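Local atomic coordinates of sulfur oxygenase/reductase (PDB entry 6QPA), a protein that probably catalyses the oxygen-dependent disproportionation of elemental sulfur at a mononuclear non-haem iron site. Residues Q137-G140 against D141-K145; T180-L183 against E184-A188. One frame throughout, in Å; residues are numbered along the deposited sequence.

Contact 1 of 2, residues Q137-G140 against D141-K145; sequences QVLG and DSFAK
One face of the Phe143 ring takes the backbone oxygen of Leu139, which stands 3.6 Å off the ring plane, nearer its edge than its centre. At the far end of the ring, Phe143 CZ meets Leu139 CD1 at 4.0 Å, the two side chains running side by side. Phe143 rings of two neighbouring subunits also meet this ring. The other flat groups are the Gln137 amide and the Asp141 carboxylate, whose planes lie 22° apart. Here the touch is made by the Gln137 methylene CG, 3.5 Å from Asp141 OD2. Both polar ends serve the subunit interface: Gln137 NE2 bonds Val149 O of a neighbouring subunit, and Asp141 OD2 forms a salt bridge with Arg148 of that same subunit. A lysine in place of Asp141 would probably leave that arginine without its counter-charge and set two positive groups against each other. Leu139 with Phe143 and Gln137 with Asp141 are i to i+4 pairs on helix 135-144, the crossover helix between the parallel strands 129-130 and 153-154. Val138 O accepts two bonds from Ser142, from opposite faces of its carbonyl plane. Ser142 N lies 2.9 Å from Val138 O. Ser142 OG lies 2.9 Å from Val138 O, above the carbonyl plane; with chi1 at -69°, OG sits beside its own backbone N and folds back onto the preceding turn. Ala144 N bonds Gly140 O near the helix end.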
ATOM      1  N   GLN A 137      33.184 -49.668 -16.411  1.00 32.45           N
ATOM      2  CA  GLN A 137      34.406 -50.421 -16.139  1.00 36.52           C
ATOM      3  C   GLN A 137      34.154 -51.592 -15.186  1.00 42.13           C
ATOM      4  O   GLN A 137      34.751 -52.673 -15.341  1.00 38.07           O
ATOM      5  CB  GLN A 137      35.477 -49.494 -15.584  1.00 24.93           C
ATOM      6  CG  GLN A 137      36.649 -50.246 -15.037  1.00 34.99           C
ATOM      7  CD  GLN A 137      37.837 -49.351 -14.785  1.00 36.49           C
ATOM      8  OE1 GLN A 137      38.180 -49.079 -13.643  1.00 42.09           O
ATOM      9  NE2 GLN A 137      38.496 -48.924 -15.855  1.00 30.26           N
ATOM     10  N   VAL A 138      33.297 -51.395 -14.182  1.00 35.94           N
ATOM     11  CA  VAL A 138      32.936 -52.502 -13.294  1.00 40.34           C
ATOM     12  C   VAL A 138      32.282 -53.621 -14.094  1.00 39.48           C
ATOM     13  O   VAL A 138      32.596 -54.806 -13.918  1.00 39.33           O
ATOM     14  CB  VAL A 138      32.016 -52.002 -12.159  1.00 39.02           C
ATOM     15  CG1 VAL A 138      31.347 -53.193 -11.434  1.00 39.55           C
ATOM     16  CG2 VAL A 138      32.811 -51.171 -11.169  1.00 31.65           C
ATOM     17  N   LEU A 139      31.405 -53.256 -15.023  1.00 38.44           N
ATOM     18  CA  LEU A 139      30.777 -54.248 -15.885  1.00 40.01           C
ATOM     19  C   LEU A 139      31.821 -54.985 -16.719  1.00 44.66           C
ATOM     20  O   LEU A 139      31.856 -56.225 -16.751  1.00 39.64           O
ATOM     21  CB  LEU A 139      29.750 -53.550 -16.772  1.00 44.58           C
ATOM     22  CG  LEU A 139      28.735 -54.336 -17.584  1.00 45.82           C
ATOM     23  CD1 LEU A 139      27.863 -55.115 -16.675  1.00 45.59           C
ATOM     24  CD2 LEU A 139      27.898 -53.341 -18.323  1.00 54.66           C
ATOM     25  N   GLY A 140      32.694 -54.233 -17.391  1.00 37.22           N
ATOM     26  CA  GLY A 140      33.719 -54.866 -18.207  1.00 33.87           C
ATOM     27  C   GLY A 140      34.644 -55.756 -17.399  1.00 44.90           C
ATOM     28  O   GLY A 140      35.000 -56.857 -17.833  1.00 40.57           O
ATOM     29  N   ASP A 141      35.049 -55.297 -16.210  1.00 40.77           N
ATOM     30  CA  ASP A 141      35.935 -56.108 -15.382  1.00 43.95           C
ATOM     31  C   ASP A 141      35.233 -57.376 -14.921  1.00 50.24           C
ATOM     32  O   ASP A 141      35.842 -58.451 -14.879  1.00 47.66           O
ATOM     33  CB  ASP A 141      36.406 -55.303 -14.174  1.00 47.16           C
ATOM     34  CG  ASP A 141      37.327 -54.153 -14.554  1.00 49.11           C
ATOM     35  OD1 ASP A 141      37.706 -54.031 -15.745  1.00 48.09           O
ATOM     36  OD2 ASP A 141      37.628 -53.339 -13.654  1.00 48.27           O
ATOM     37  N   SER A 142      33.943 -57.270 -14.599  1.00 51.31           N
ATOM     38  CA  SER A 142      33.185 -58.440 -14.175  1.00 46.73           C
ATOM     39  C   SER A 142      33.120 -59.477 -15.285  1.00 50.11           C
ATOM     40  O   SER A 142      33.311 -60.672 -15.034  1.00 48.17           O
ATOM     41  CB  SER A 142      31.781 -58.027 -13.733  1.00 39.68           C
ATOM     42  OG  SER A 142      31.835 -57.282 -12.527  1.00 44.37           O
ATOM     43  N   PHE A 143      32.874 -59.047 -16.525  1.00 45.15           N
ATOM     44  CA  PHE A 143      32.851 -60.014 -17.617  1.00 53.90           C
ATOM     45  C   PHE A 143      34.215 -60.661 -17.807  1.00 55.15           C
ATOM     46  O   PHE A 143      34.319 -61.887 -17.919  1.00 59.93           O
ATOM     47  CB  PHE A 143      32.393 -59.353 -18.915  1.00 61.50           C
ATOM     48  CG  PHE A 143      30.942 -59.012 -18.923  1.00 77.77           C
ATOM     49  CD1 PHE A 143      30.095 -59.537 -17.962  1.00 88.74           C
ATOM     50  CD2 PHE A 143      30.412 -58.191 -19.893  1.00 80.35           C
ATOM     51  CE1 PHE A 143      28.750 -59.232 -17.957  1.00 91.97           C
ATOM     52  CE2 PHE A 143      29.066 -57.882 -19.896  1.00 85.04           C
ATOM     53  CZ  PHE A 143      28.235 -58.402 -18.924  1.00 88.23           C
ATOM     54  N   ALA A 144      35.277 -59.853 -17.782  1.00 48.10           N
ATOM     55  CA  ALA A 144      36.626 -60.375 -17.972  1.00 50.51           C
ATOM     56  C   ALA A 144      36.965 -61.446 -16.935  1.00 59.63           C
ATOM     57  O   ALA A 144      37.466 -62.523 -17.281  1.00 64.27           O
ATOM     58  CB  ALA A 144      37.632 -59.223 -17.917  1.00 52.03           C
ATOM     59  N   LYS A 145      36.690 -61.173 -15.659  1.00 58.10           N
ATOM     60  CA  LYS A 145      36.963 -62.103 -14.568  1.00 55.86           C
ATOM     61  C   LYS A 145      35.901 -63.191 -14.439  1.00 57.78           C
ATOM     62  O   LYS A 145      35.941 -63.951 -13.468  1.00 63.69           O
ATOM     63  CB  LYS A 145      37.074 -61.338 -13.243  1.00 52.45           C
ATOM     64  CG  LYS A 145      38.378 -60.596 -13.027  1.00 60.19           C
ATOM     65  CD  LYS A 145      38.135 -59.189 -12.442  1.00 72.89           C
ATOM     66  CE  LYS A 145      37.548 -59.189 -11.036  1.00 76.99           C
ATOM     67  NZ  LYS A 145      37.174 -57.806 -10.586  1.00 79.29           N
TER

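Contact 2 of 2, residues T180-L183 against E184-A188; sequences TETL and EWMKA
Glu184 lies alongside Thr180, and its carboxylate end overlaps the threonine methyl: Thr180 CG2 is 3.7 Å from both CD and OE2 of Glu184. The acid makes van der Waals contact here. Thr180 OG1 is turned to its own helix and bonds Glu176 O. Chi1 of -72° sets Glu184 CG beside the backbone N, 3.2 Å from Thr180 O; the extended chain beyond it carries the carboxylate past the threonine methyl. A long, weak ion pair links Glu184 OE2 to Lys123. Two residues on, Thr182 CG2 rests 3.9 Å from Met186 SD. The two side chains point the same way, and Thr182 OG1 bonds Gly178 O. Both pairs are i to i+4 steps of helix 172-189, which packs on the antiparallel sheet of this ferredoxin-like, dimeric alpha-beta barrel family. Leu183 and Met186 reach strands 193-204 and 251-259. Thr182 and Trp185 face helix 276-287 instead, where Trp185 NE1 bonds Glu277. The backbone bonds are regular, from Glu184 N to Thr180 O at 3.0 Å through Lys187 N to Leu183 O at 2.9 Å. The Lys187 chain turns off from this pair of segments, and NZ forms a salt bridge with Asp125.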
ATOM      1  N   THR A 180      18.749 -64.361   7.399  1.00 28.87           N
ATOM      2  CA  THR A 180      19.524 -64.650   6.204  1.00 29.08           C
ATOM      3  C   THR A 180      18.618 -65.074   5.061  1.00 32.61           C
ATOM      4  O   THR A 180      18.744 -64.571   3.940  1.00 36.35           O
ATOM      5  CB  THR A 180      20.549 -65.741   6.495  1.00 32.62           C
ATOM      6  OG1 THR A 180      21.521 -65.258   7.428  1.00 37.56           O
ATOM      7  CG2 THR A 180      21.227 -66.205   5.215  1.00 27.18           C
ATOM      8  N   GLU A 181      17.692 -66.000   5.322  1.00 30.07           N
ATOM      9  CA  GLU A 181      16.815 -66.449   4.241  1.00 27.99           C
ATOM     10  C   GLU A 181      15.933 -65.313   3.732  1.00 29.32           C
ATOM     11  O   GLU A 181      15.744 -65.164   2.521  1.00 40.40           O
ATOM     12  CB  GLU A 181      15.970 -67.648   4.704  1.00 28.15           C
ATOM     13  CG  GLU A 181      15.175 -68.254   3.548  1.00 40.73           C
ATOM     14  CD  GLU A 181      14.349 -69.490   3.921  1.00 51.20           C
ATOM     15  OE1 GLU A 181      14.378 -69.936   5.098  1.00 53.99           O
ATOM     16  OE2 GLU A 181      13.666 -70.007   3.009  1.00 50.04           O
ATOM     17  N   THR A 182      15.411 -64.483   4.645  1.00 32.22           N
ATOM     18  CA  THR A 182      14.596 -63.333   4.252  1.00 34.75           C
ATOM     19  C   THR A 182      15.372 -62.402   3.327  1.00 38.82           C
ATOM     20  O   THR A 182      14.872 -61.984   2.273  1.00 37.03           O
ATOM     21  CB  THR A 182      14.152 -62.548   5.494  1.00 32.38           C
ATOM     22  OG1 THR A 182      13.425 -63.392   6.384  1.00 30.54           O
ATOM     23  CG2 THR A 182      13.240 -61.354   5.084  1.00 31.34           C
ATOM     24  N   LEU A 183      16.601 -62.056   3.726  1.00 36.68           N
ATOM     25  CA  LEU A 183      17.389 -61.055   3.012  1.00 34.22           C
ATOM     26  C   LEU A 183      17.861 -61.568   1.657  1.00 37.03           C
ATOM     27  O   LEU A 183      17.904 -60.813   0.677  1.00 28.71           O
ATOM     28  CB  LEU A 183      18.574 -60.629   3.886  1.00 31.01           C
ATOM     29  CG  LEU A 183      18.166 -59.820   5.116  1.00 26.08           C
ATOM     30  CD1 LEU A 183      19.265 -59.762   6.168  1.00 25.99           C
ATOM     31  CD2 LEU A 183      17.731 -58.391   4.664  1.00 25.84           C
ATOM     32  N   GLU A 184      18.214 -62.852   1.584  1.00 33.54           N
ATOM     33  CA  GLU A 184      18.592 -63.447   0.312  1.00 37.38           C
ATOM     34  C   GLU A 184      17.421 -63.463  -0.662  1.00 39.37           C
ATOM     35  O   GLU A 184      17.608 -63.270  -1.870  1.00 38.60           O
ATOM     36  CB  GLU A 184      19.115 -64.861   0.548  1.00 33.57           C
ATOM     37  CG  GLU A 184      20.474 -64.851   1.214  1.00 40.03           C
ATOM     38  CD  GLU A 184      21.017 -66.243   1.495  1.00 44.94           C
ATOM     39  OE1 GLU A 184      20.218 -67.199   1.543  1.00 46.16           O
ATOM     40  OE2 GLU A 184      22.247 -66.375   1.664  1.00 48.50           O
ATOM     41  N   TRP A 185      16.212 -63.741  -0.162  1.00 35.75           N
ATOM     42  CA  TRP A 185      15.034 -63.676  -1.018  1.00 37.19           C
ATOM     43  C   TRP A 185      14.851 -62.265  -1.557  1.00 34.65           C
ATOM     44  O   TRP A 185      14.630 -62.066  -2.758  1.00 37.54           O
ATOM     45  CB  TRP A 185      13.796 -64.124  -0.239  1.00 36.38           C
ATOM     46  CG  TRP A 185      12.538 -64.429  -1.062  1.00 34.21           C
ATOM     47  CD1 TRP A 185      12.081 -65.670  -1.406  1.00 36.14           C
ATOM     48  CD2 TRP A 185      11.573 -63.495  -1.591  1.00 29.64           C
ATOM     49  NE1 TRP A 185      10.902 -65.574  -2.112  1.00 33.53           N
ATOM     50  CE2 TRP A 185      10.564 -64.256  -2.241  1.00 36.66           C
ATOM     51  CE3 TRP A 185      11.454 -62.103  -1.567  1.00 33.41           C
ATOM     52  CZ2 TRP A 185       9.454 -63.667  -2.880  1.00 34.29           C
ATOM     53  CZ3 TRP A 185      10.334 -61.503  -2.218  1.00 32.27           C
ATOM     54  CH2 TRP A 185       9.348 -62.300  -2.845  1.00 26.87           C
ATOM     55  N   MET A 186      14.975 -61.269  -0.677  1.00 33.96           N
ATOM     56  CA  MET A 186      14.773 -59.882  -1.085  1.00 33.42           C
ATOM     57  C   MET A 186      15.801 -59.445  -2.115  1.00 35.80           C
ATOM     58  O   MET A 186      15.446 -58.808  -3.113  1.00 33.01           O
ATOM     59  CB  MET A 186      14.815 -58.971   0.139  1.00 33.88           C
ATOM     60  CG  MET A 186      13.629 -59.187   1.066  1.00 37.29           C
ATOM     61  SD  MET A 186      13.700 -58.291   2.634  1.00 40.11           S
ATOM     62  CE  MET A 186      13.686 -56.637   2.062  1.00 37.32           C
ATOM     63  N   LYS A 187      17.077 -59.801  -1.915  1.00 36.72           N
ATOM     64  CA  LYS A 187      18.089 -59.359  -2.870  1.00 40.31           C
ATOM     65  C   LYS A 187      17.879 -60.024  -4.218  1.00 39.54           C
ATOM     66  O   LYS A 187      18.179 -59.431  -5.250  1.00 40.95           O
ATOM     67  CB  LYS A 187      19.508 -59.626  -2.346  1.00 39.25           C
ATOM     68  CG  LYS A 187      20.625 -58.983  -3.191  1.00 38.30           C
ATOM     69  CD  LYS A 187      21.817 -58.558  -2.329  1.00 38.94           C
ATOM     70  CE  LYS A 187      22.981 -57.958  -3.144  1.00 36.76           C
ATOM     71  NZ  LYS A 187      23.502 -58.898  -4.173  1.00 51.49           N
ATOM     72  N   ALA A 188      17.342 -61.239  -4.224  1.00 41.28           N
ATOM     73  CA  ALA A 188      17.062 -61.928  -5.471  1.00 38.00           C
ATOM     74  C   ALA A 188      15.793 -61.426  -6.158  1.00 37.45           C
ATOM     75  O   ALA A 188      15.687 -61.526  -7.379  1.00 39.18           O
ATOM     76  CB  ALA A 188      16.950 -63.431  -5.218  1.00 37.97           C
TER

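Contacts 1 and 2 follow one another along the chain, on helices 135-144 and 172-189. Their centres are about 25 Å apart, and their nearest atoms come to about 12 Å without touching. Contact 1 is the more peripheral, its centre about 30 Å from the centre of the chain against about 20 Å for contact 2. Its helix meets two other subunits, whereas contact 2 mainly joins its helix to the sheet and to a second helix of the same chain. Both touch one same neighbouring subunit, contact 2 where Trp185 packs on Leu307 of that subunit. Neither lies at the iron site of His88, His92 and Glu116. A sulfate, probably from the crystallisation liquor, approaches the Val138 side chain to about 4 Å.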